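Local coordinates for protein polymeric immunoglobulin receptor (Mus musculus, PDB 4NOF) that probably carries polymeric immunoglobulins across epithelia into secretions, here seen as its second V-type immunoglobulin-like domain, at residues C25-E30 against T74-N79. Residues are numbered along the deposited sequence; the frame is centred on the assembly and turned at random.
Sequences CPFKRE and TVFYVN
The carbonyl oxygen of Cys25 is gripped by two neighbouring groups of the other strand: Phe76 N, which donates a hydrogen bond to Cys25 O at 3.0 Å from above the carbonyl plane, and Val75 CA, which adds a weaker C-H...O contact to the same oxygen. The returning bond, Cys25 N to Phe76 O at 2.8 Å, completes an antiparallel hydrogen-bonded pair. Pro26 suits the next position because Pro26 and Val75 form a non-hydrogen-bonded pair, in which the missing N-H costs no bond across the strands. Beyond it, one more backbone hydrogen bond, Phe27 N to Thr74 O at 3.0 Å, ties the chain leaving the strand to Thr74.

On the buried face, Cys25 CB sits over the centre of the Phe76 ring, 3.4 Å from its centroid, in a CH-pi contact. With SG anti to the carbonyl carbon (chi1 -65°), the sulfur stands oblique to the same ring, a sulfur-aromatic contact at 4.1 Å from SG to the Phe76 centroid, and it still forms the disulfide with Cys93. Phe27 puts CD1 to the edge of the Phe76 ring, 3.8 Å from Phe76 CD1, the two side chains crossing at about a right angle. One face of Phe27 is spread over the Thr74 backbone, with Thr74 CA 4.1 Å from the Phe27 centroid. A flat aromatic thus fits both places, and an alanine at Phe76 would probably open a gap against Cys25 CB and SG and leave Phe27 CD1 without its edge partner.

Strand 21-26 pairs here with strand 75-80, whose other neighbour is strand 64-67; Phe76 packs on Leu66 and Met68, and the disulfide to strand 89-95 pins this sheet to the opposing one, as in the immunoglobulin V-set sandwich.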
loop_
_atom_site.group_PDB
_atom_site.type_symbol
_atom_site.label_atom_id
_atom_site.label_comp_id
_atom_site.label_asym_id
_atom_site.label_seq_id
_atom_site.Cartn_x
_atom_site.Cartn_y
_atom_site.Cartn_z
ATOM N N CYS A 25 3.356 2.565 5.664
ATOM C CA CYS A 25 3.812 3.536 4.669
ATOM C C CYS A 25 4.461 4.729 5.380
ATOM O O CYS A 25 3.764 5.676 5.773
ATOM C CB CYS A 25 2.622 4.032 3.848
ATOM S SG CYS A 25 1.851 2.718 2.854
ATOM N N PRO A 26 5.785 4.689 5.548
ATOM C CA PRO A 26 6.498 5.816 6.157
ATOM C C PRO A 26 6.632 7.020 5.251
ATOM O O PRO A 26 6.683 6.887 4.039
ATOM C CB PRO A 26 7.908 5.256 6.468
ATOM C CG PRO A 26 7.969 3.888 5.892
ATOM C CD PRO A 26 6.682 3.582 5.168
ATOM N N PHE A 27 6.684 8.209 5.846
ATOM C CA PHE A 27 6.944 9.420 5.101
ATOM C C PHE A 27 7.608 10.461 6.008
ATOM O O PHE A 27 7.701 10.263 7.222
ATOM C CB PHE A 27 5.664 9.975 4.469
ATOM C CG PHE A 27 4.591 10.329 5.453
ATOM C CD1 PHE A 27 3.671 9.372 5.898
ATOM C CD2 PHE A 27 4.514 11.597 5.981
ATOM C CE1 PHE A 27 2.689 9.699 6.841
ATOM C CE2 PHE A 27 3.522 11.942 6.898
ATOM C CZ PHE A 27 2.613 11.000 7.338
ATOM N N LYS A 28 7.984 11.582 5.396
ATOM C CA LYS A 28 8.671 12.674 6.074
ATOM C C LYS A 28 7.768 13.863 6.311
ATOM O O LYS A 28 6.740 14.046 5.673
ATOM C CB LYS A 28 9.878 13.141 5.250
ATOM C CG LYS A 28 10.837 12.039 4.854
ATOM C CD LYS A 28 11.556 11.451 6.041
ATOM C CE LYS A 28 12.810 10.719 5.584
ATOM N NZ LYS A 28 13.324 9.883 6.696
ATOM N N ARG A 29 8.192 14.721 7.230
ATOM C CA ARG A 29 7.398 15.899 7.606
ATOM C C ARG A 29 6.961 16.774 6.426
ATOM O O ARG A 29 5.816 17.219 6.381
ATOM C CB ARG A 29 8.169 16.725 8.658
ATOM C CG ARG A 29 7.315 17.734 9.405
ATOM C CD ARG A 29 8.114 18.434 10.492
ATOM N NE ARG A 29 9.094 19.376 9.939
ATOM C CZ ARG A 29 10.391 19.129 9.747
ATOM N NH1 ARG A 29 10.927 17.947 10.054
ATOM N NH2 ARG A 29 11.168 20.085 9.238
ATOM N N GLU A 30 7.846 16.955 5.440
ATOM C CA GLU A 30 7.564 17.724 4.231
ATOM C C GLU A 30 6.226 17.331 3.549
ATOM O O GLU A 30 5.550 18.167 2.951
ATOM C CB GLU A 30 8.770 17.571 3.254
ATOM C CG GLU A 30 8.454 17.552 1.766
ATOM C CD GLU A 30 9.699 17.449 0.886
ATOM O OE1 GLU A 30 10.513 16.520 1.068
ATOM O OE2 GLU A 30 9.852 18.300 -0.009
ATOM N N THR A 74 4.352 10.467 11.142
ATOM C CA THR A 74 5.291 10.109 10.067
ATOM C C THR A 74 5.038 8.747 9.412
ATOM O O THR A 74 5.900 8.221 8.745
ATOM C CB THR A 74 6.754 10.087 10.566
ATOM O OG1 THR A 74 6.916 9.058 11.544
ATOM C CG2 THR A 74 7.148 11.419 11.137
ATOM N N VAL A 75 3.848 8.181 9.610
ATOM C CA VAL A 75 3.531 6.886 9.022
ATOM C C VAL A 75 2.027 6.803 8.842
ATOM O O VAL A 75 1.277 7.261 9.697
ATOM C CB VAL A 75 4.030 5.686 9.876
ATOM C CG1 VAL A 75 3.317 5.626 11.203
ATOM C CG2 VAL A 75 3.845 4.390 9.129
ATOM N N PHE A 76 1.593 6.241 7.711
ATOM C CA PHE A 76 0.212 5.828 7.555
ATOM C C PHE A 76 0.145 4.358 7.241
ATOM O O PHE A 76 1.170 3.698 6.969
ATOM C CB PHE A 76 -0.594 6.671 6.557
ATOM C CG PHE A 76 -0.207 6.489 5.113
ATOM C CD1 PHE A 76 0.825 7.238 4.555
ATOM C CD2 PHE A 76 -0.938 5.614 4.272
ATOM C CE1 PHE A 76 1.156 7.088 3.202
ATOM C CE2 PHE A 76 -0.606 5.481 2.915
ATOM C CZ PHE A 76 0.453 6.214 2.396
ATOM N N TYR A 77 -1.065 3.826 7.345
ATOM C CA TYR A 77 -1.286 2.400 7.242
ATOM C C TYR A 77 -2.408 2.126 6.282
ATOM O O TYR A 77 -3.356 2.894 6.189
ATOM C CB TYR A 77 -1.617 1.770 8.578
ATOM C CG TYR A 77 -0.583 2.000 9.645
ATOM C CD1 TYR A 77 0.526 1.153 9.762
ATOM C CD2 TYR A 77 -0.669 3.100 10.484
ATOM C CE1 TYR A 77 1.494 1.373 10.753
ATOM C CE2 TYR A 77 0.311 3.328 11.473
ATOM C CZ TYR A 77 1.368 2.465 11.601
ATOM O OH TYR A 77 2.336 2.705 12.587
ATOM N N VAL A 78 -2.270 1.025 5.545
ATOM C CA VAL A 78 -3.382 0.478 4.777
ATOM C C VAL A 78 -3.622 -0.970 5.146
ATOM O O VAL A 78 -2.732 -1.809 5.007
ATOM C CB VAL A 78 -3.147 0.588 3.256
ATOM C CG1 VAL A 78 -4.325 0.002 2.508
ATOM C CG2 VAL A 78 -2.935 2.049 2.865
ATOM N N ASN A 79 -4.803 -1.257 5.686
ATOM C CA ASN A 79 -5.159 -2.624 5.965
ATOM C C ASN A 79 -5.903 -3.154 4.789
ATOM O O ASN A 79 -6.823 -2.516 4.318
ATOM C CB ASN A 79 -6.016 -2.776 7.230
ATOM C CG ASN A 79 -6.242 -4.247 7.582
ATOM O OD1 ASN A 79 -7.267 -4.793 7.240
ATOM N ND2 ASN A 79 -5.250 -4.896 8.170
#